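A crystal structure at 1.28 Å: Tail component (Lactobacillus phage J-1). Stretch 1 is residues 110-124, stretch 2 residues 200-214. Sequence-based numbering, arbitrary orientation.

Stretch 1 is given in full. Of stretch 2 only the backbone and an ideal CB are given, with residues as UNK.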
# COMPACT_ATOMS: atom_id res chain seq x y z
N GLY A 110 -9.13 -11.10 -1.32
CA GLY A 110 -8.38 -10.24 -0.41
C GLY A 110 -7.88 -9.02 -1.12
O GLY A 110 -7.86 -8.97 -2.35
N ARG A 111 -7.47 -8.03 -0.35
CA ARG A 111 -6.96 -6.77 -0.88
C ARG A 111 -5.92 -6.24 0.09
O ARG A 111 -6.08 -6.38 1.30
CB ARG A 111 -8.13 -5.75 -1.01
CG ARG A 111 -7.73 -4.32 -1.33
CD ARG A 111 -8.97 -3.42 -1.41
NE ARG A 111 -8.63 -2.09 -1.93
CZ ARG A 111 -8.52 -1.79 -3.21
NH1 ARG A 111 -8.78 -2.70 -4.14
NH2 ARG A 111 -8.13 -0.58 -3.58
N PHE A 112 -4.90 -5.54 -0.45
CA PHE A 112 -4.09 -4.67 0.39
C PHE A 112 -3.94 -3.33 -0.29
O PHE A 112 -4.00 -3.23 -1.52
CB PHE A 112 -2.74 -5.24 0.84
CG PHE A 112 -1.71 -5.55 -0.22
CD1 PHE A 112 -1.09 -4.52 -0.92
CD2 PHE A 112 -1.27 -6.84 -0.41
CE1 PHE A 112 -0.09 -4.81 -1.86
CE2 PHE A 112 -0.23 -7.12 -1.31
CZ PHE A 112 0.36 -6.10 -2.01
N GLU A 113 -3.77 -2.29 0.54
CA GLU A 113 -3.45 -0.94 0.11
C GLU A 113 -2.24 -0.47 0.86
O GLU A 113 -2.18 -0.60 2.09
CB GLU A 113 -4.60 0.04 0.36
CG GLU A 113 -5.83 -0.23 -0.48
CD GLU A 113 -6.95 0.76 -0.26
OE1 GLU A 113 -6.78 1.74 0.51
OE2 GLU A 113 -8.03 0.53 -0.86
N PHE A 114 -1.29 0.14 0.14
CA PHE A 114 -0.19 0.91 0.71
C PHE A 114 -0.41 2.34 0.22
O PHE A 114 -0.31 2.61 -0.99
CB PHE A 114 1.18 0.36 0.34
CG PHE A 114 1.43 -0.98 0.99
CD1 PHE A 114 1.59 -1.08 2.36
CD2 PHE A 114 1.45 -2.14 0.24
CE1 PHE A 114 1.79 -2.33 2.98
CE2 PHE A 114 1.67 -3.40 0.86
CZ PHE A 114 1.85 -3.47 2.22
N ASN A 115 -0.76 3.24 1.15
CA ASN A 115 -1.20 4.59 0.84
C ASN A 115 -0.34 5.65 1.45
O ASN A 115 0.13 5.50 2.58
CB ASN A 115 -2.63 4.76 1.43
CG ASN A 115 -3.63 3.81 0.84
OD1 ASN A 115 -3.43 3.31 -0.27
ND2 ASN A 115 -4.70 3.52 1.55
N LEU A 116 -0.16 6.73 0.69
CA LEU A 116 0.50 7.96 1.15
C LEU A 116 -0.57 9.04 1.12
O LEU A 116 -1.34 9.14 0.16
CB LEU A 116 1.70 8.32 0.28
CG LEU A 116 2.83 7.28 0.38
CD1 LEU A 116 3.85 7.52 -0.69
CD2 LEU A 116 3.50 7.28 1.77
N THR A 117 -0.61 9.84 2.19
CA THR A 117 -1.67 10.81 2.40
C THR A 117 -1.15 12.17 2.74
O THR A 117 0.02 12.33 3.09
CB THR A 117 -2.59 10.28 3.54
OG1 THR A 117 -1.87 10.22 4.78
CG2 THR A 117 -3.18 8.90 3.23
N TYR A 118 -2.04 13.16 2.66
CA TYR A 118 -1.76 14.52 3.09
C TYR A 118 -3.01 15.08 3.69
O TYR A 118 -4.07 15.10 3.04
CB TYR A 118 -1.25 15.45 1.97
CG TYR A 118 -0.77 16.79 2.50
CD1 TYR A 118 0.34 16.87 3.32
CD2 TYR A 118 -1.46 17.97 2.21
CE1 TYR A 118 0.77 18.08 3.84
CE2 TYR A 118 -1.01 19.19 2.70
CZ TYR A 118 0.11 19.24 3.50
OH TYR A 118 0.55 20.44 4.00
N GLN A 119 -2.92 15.60 4.93
CA GLN A 119 -4.05 16.20 5.63
C GLN A 119 -5.31 15.33 5.53
O GLN A 119 -6.41 15.85 5.33
CB GLN A 119 -4.29 17.68 5.21
CG GLN A 119 -3.07 18.54 5.54
CD GLN A 119 -3.22 20.02 5.24
OE1 GLN A 119 -3.83 20.48 4.24
NE2 GLN A 119 -2.55 20.82 6.03
N GLY A 120 -5.14 14.01 5.66
CA GLY A 120 -6.27 13.10 5.70
C GLY A 120 -6.79 12.60 4.37
O GLY A 120 -7.79 11.86 4.35
N LYS A 121 -6.16 12.99 3.26
CA LYS A 121 -6.62 12.56 1.94
C LYS A 121 -5.56 11.72 1.28
O LYS A 121 -4.36 11.96 1.45
CB LYS A 121 -6.91 13.78 1.07
CG LYS A 121 -8.17 14.54 1.52
CD LYS A 121 -8.60 15.59 0.47
CE LYS A 121 -9.75 16.45 0.96
NZ LYS A 121 -11.02 15.69 0.96
N ILE A 122 -5.99 10.73 0.48
CA ILE A 122 -5.07 9.97 -0.35
C ILE A 122 -4.36 10.89 -1.34
O ILE A 122 -5.01 11.69 -2.04
CB ILE A 122 -5.84 8.89 -1.14
CG1 ILE A 122 -6.55 7.87 -0.23
CG2 ILE A 122 -4.92 8.19 -2.17
CD1 ILE A 122 -5.57 6.94 0.56
N VAL A 123 -3.03 10.73 -1.42
CA VAL A 123 -2.21 11.31 -2.46
C VAL A 123 -1.85 10.19 -3.45
O VAL A 123 -2.02 10.36 -4.65
CB VAL A 123 -0.99 12.07 -1.91
CG1 VAL A 123 -0.04 12.49 -3.04
CG2 VAL A 123 -1.44 13.29 -1.11
N ALA A 124 -1.39 9.04 -2.94
CA ALA A 124 -1.10 7.89 -3.80
C ALA A 124 -1.53 6.62 -3.11
O ALA A 124 -1.35 6.49 -1.89
CB ALA A 124 0.41 7.82 -4.14
N UNK A 200 1.92 18.70 -12.07
CA UNK A 200 2.03 19.42 -10.79
C UNK A 200 2.33 18.56 -9.58
O UNK A 200 2.37 19.09 -8.47
CB UNK A 200 0.73 20.18 -10.53
N UNK A 201 2.54 17.26 -9.78
CA UNK A 201 2.76 16.37 -8.65
C UNK A 201 3.98 16.75 -7.82
O UNK A 201 3.97 16.59 -6.61
CB UNK A 201 2.91 14.93 -9.15
N UNK A 202 5.00 17.34 -8.45
CA UNK A 202 6.19 17.78 -7.74
C UNK A 202 5.90 18.87 -6.70
O UNK A 202 6.78 19.16 -5.90
CB UNK A 202 7.22 18.29 -8.75
N UNK A 203 4.70 19.50 -6.72
CA UNK A 203 4.31 20.52 -5.74
C UNK A 203 3.35 19.98 -4.67
O UNK A 203 2.95 20.75 -3.78
CB UNK A 203 3.66 21.70 -6.46
N UNK A 204 2.96 18.71 -4.77
CA UNK A 204 1.97 18.13 -3.87
C UNK A 204 2.66 17.46 -2.68
O UNK A 204 3.52 16.60 -2.88
CB UNK A 204 1.09 17.12 -4.62
N UNK A 205 2.32 17.86 -1.44
CA UNK A 205 3.00 17.29 -0.28
C UNK A 205 2.39 16.00 0.22
O UNK A 205 1.26 15.63 -0.15
CB UNK A 205 3.01 18.31 0.86
N UNK A 206 3.13 15.34 1.11
CA UNK A 206 2.66 14.18 1.85
C UNK A 206 3.01 14.36 3.33
O UNK A 206 4.02 15.01 3.66
CB UNK A 206 3.27 12.89 1.29
N UNK A 207 2.21 13.75 4.22
CA UNK A 207 2.47 13.83 5.65
C UNK A 207 2.11 12.54 6.39
O UNK A 207 2.16 12.53 7.62
CB UNK A 207 1.69 15.00 6.25
N UNK A 208 1.76 11.48 5.69
CA UNK A 208 1.36 10.27 6.38
C UNK A 208 1.29 9.07 5.48
O UNK A 208 1.32 9.19 4.24
CB UNK A 208 0.00 10.48 7.05
N UNK A 209 1.18 7.90 6.12
CA UNK A 209 1.02 6.65 5.38
C UNK A 209 0.03 5.76 6.10
O UNK A 209 -0.08 5.84 7.33
CB UNK A 209 2.36 5.93 5.21
N UNK A 210 -0.64 4.89 5.34
CA UNK A 210 -1.52 3.87 5.88
C UNK A 210 -1.32 2.59 5.09
O UNK A 210 -1.27 2.63 3.86
CB UNK A 210 -2.98 4.32 5.84
N UNK A 211 -1.27 1.45 5.79
CA UNK A 211 -1.29 0.11 5.19
C UNK A 211 -2.59 -0.57 5.67
O UNK A 211 -2.85 -0.56 6.89
CB UNK A 211 -0.05 -0.70 5.58
N UNK A 212 -3.40 -1.13 4.75
CA UNK A 212 -4.69 -1.70 5.11
C UNK A 212 -4.81 -3.06 4.45
O UNK A 212 -4.50 -3.21 3.27
CB UNK A 212 -5.84 -0.78 4.70
N UNK A 213 -5.32 -4.05 5.21
CA UNK A 213 -5.36 -5.44 4.75
C UNK A 213 -6.75 -6.07 4.92
O UNK A 213 -6.95 -6.96 5.75
CB UNK A 213 -4.32 -6.27 5.51
N UNK A 214 -7.73 -5.65 4.12
CA UNK A 214 -9.09 -6.17 4.29
C UNK A 214 -9.43 -7.45 3.53
O UNK A 214 -8.87 -7.76 2.48
CB UNK A 214 -10.08 -5.09 3.87

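Position 200 has positive phi (72°), which favours glycine, and stretch 1 is out of reach; it is Gly200. At 201 the CB points sideways with nothing of stretch 1 within 5.5 Å, so only a long side chain could return to it. Phe201 does, its ring edge meeting Val123, CE1 to CG1 at 3.6 Å. Positions 202 and 203 are beyond reach and unconstrained by stretch 1; Ser202 and Ser203 fill them.

Position 204 lies 5.0 Å from Val123 CG1 at its ideal CB, room for a modest aliphatic group. Val204 takes it, CG1 to Val123 CG1 at 4.0 Å.

At 205, phi of -86° allows proline, and the CB sits 3.7 Å from Tyr118 CE1, so a compact apolar group suits. Pro205 lays CG over the Tyr118 ring face, 3.5 Å from its centroid, a CH-pi contact.

Position 206 looks sideways between Leu116 and Val123, a site for a branched or long aliphatic. Ile206 sets CG2 3.8 Å from Val123 CG1 and 4.2 Å from Leu116 CB.

At 207 the backbone N donates to Thr117 O (2.8 Å), while the N of Gln119, second residue of the type I' turn, has no partner within stretch 1 and calls for a short acceptor: Asp or Asn. Asp207 OD2 accepts from Gln119 N at 2.9 Å, and OD1 takes a water that also accepts from Gly120 N and bonds Thr117 OG1.

Position 208 pairs with Thr117; an ideal CB would clash with Thr117 OG1 at 3.0 Å, so glycine is called for. Gly208 O accepts from Thr117 N at 2.9 Å.

At 209 the CB shares a sheet face with Leu116, 3.9 Å from its CD2; many apolar groups would fit. Trp209 packs its CB there, but its ring leads away.

Position 210, opposite Asn115 and near Thr117, tolerates small polar or beta-branched groups. Thr210 joins Thr117 through a water between their OG1 atoms.

At 211 the CB is already 3.6 Å from Phe114 CE1, so a small side chain is the simplest fit. Ala211 supplies just that methyl.

Position 212 shares a face with Glu113, which is salt-bridged to Arg111; a long or flat group could reach them. Trp212 brings CZ3 3.5 Å from Glu113 OE2, at the indole edge.

At 213, past the strand, Phe112 and Phe114 invite a large apolar group. Phe213 meets Phe114, CZ to CZ at 3.8 Å, the rings oblique.

At 214 the backbone O accepts from Arg111 N at 3.2 Å, which any residue can do; the backbone N lies 3.3 Å from Arg111 O, where another residue could offer a hydrogen and a proline has none. Pro214 puts CG 4.0 Å from Arg111 CB.

Stretch 2, residues 200-214: GFSSVPIDGWTAWFP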
# COMPACT_ATOMS: atom_id res chain seq x y z
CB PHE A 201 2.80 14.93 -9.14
CG PHE A 201 2.74 13.92 -8.03
CD1 PHE A 201 1.58 13.75 -7.28
CD2 PHE A 201 3.81 13.06 -7.80
CE1 PHE A 201 1.52 12.78 -6.28
CE2 PHE A 201 3.76 12.11 -6.77
CZ PHE A 201 2.62 11.99 -6.01
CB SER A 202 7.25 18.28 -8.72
OG SER A 202 6.75 19.32 -9.54
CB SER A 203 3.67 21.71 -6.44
OG SER A 203 4.64 22.34 -7.27
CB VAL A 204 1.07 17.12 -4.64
CG1 VAL A 204 0.09 16.43 -3.69
CG2 VAL A 204 0.32 17.83 -5.78
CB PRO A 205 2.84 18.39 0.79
CG PRO A 205 1.64 19.17 0.36
CD PRO A 205 1.41 18.97 -1.07
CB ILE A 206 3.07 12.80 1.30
CG1 ILE A 206 4.57 12.69 1.22
CG2 ILE A 206 2.37 12.45 -0.06
CD1 ILE A 206 5.02 11.27 1.11
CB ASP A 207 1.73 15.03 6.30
CG ASP A 207 0.21 14.89 6.28
OD1 ASP A 207 -0.28 13.80 5.98
OD2 ASP A 207 -0.50 15.88 6.59
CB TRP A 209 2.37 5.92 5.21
CG TRP A 209 3.00 5.47 6.50
CD1 TRP A 209 3.82 6.20 7.31
CD2 TRP A 209 2.87 4.18 7.11
NE1 TRP A 209 4.20 5.45 8.40
CE2 TRP A 209 3.62 4.21 8.31
CE3 TRP A 209 2.18 3.00 6.79
CZ2 TRP A 209 3.73 3.11 9.16
CZ3 TRP A 209 2.25 1.92 7.65
CH2 TRP A 209 3.06 1.97 8.79
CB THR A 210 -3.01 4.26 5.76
OG1 THR A 210 -3.27 5.43 6.54
CG2 THR A 210 -3.97 3.14 6.22
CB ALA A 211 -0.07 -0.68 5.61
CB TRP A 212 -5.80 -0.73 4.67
CG TRP A 212 -7.22 -1.15 4.91
CD1 TRP A 212 -7.75 -1.67 6.06
CD2 TRP A 212 -8.29 -1.06 3.97
NE1 TRP A 212 -9.11 -1.88 5.90
CE2 TRP A 212 -9.46 -1.52 4.62
CE3 TRP A 212 -8.38 -0.66 2.62
CZ2 TRP A 212 -10.71 -1.54 3.99
CZ3 TRP A 212 -9.62 -0.69 2.00
CH2 TRP A 212 -10.76 -1.15 2.66
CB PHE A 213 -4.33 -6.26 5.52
CG PHE A 213 -2.92 -5.80 5.35
CD1 PHE A 213 -2.38 -4.80 6.16
CD2 PHE A 213 -2.13 -6.32 4.34
CE1 PHE A 213 -1.07 -4.37 6.00
CE2 PHE A 213 -0.82 -5.87 4.16
CZ PHE A 213 -0.30 -4.90 4.99
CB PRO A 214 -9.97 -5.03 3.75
CG PRO A 214 -9.09 -4.44 2.62
CD PRO A 214 -7.70 -4.50 3.17
O HOH W 1 -2.60 12.50 6.19
O HOH W 2 -2.48 8.17 6.64
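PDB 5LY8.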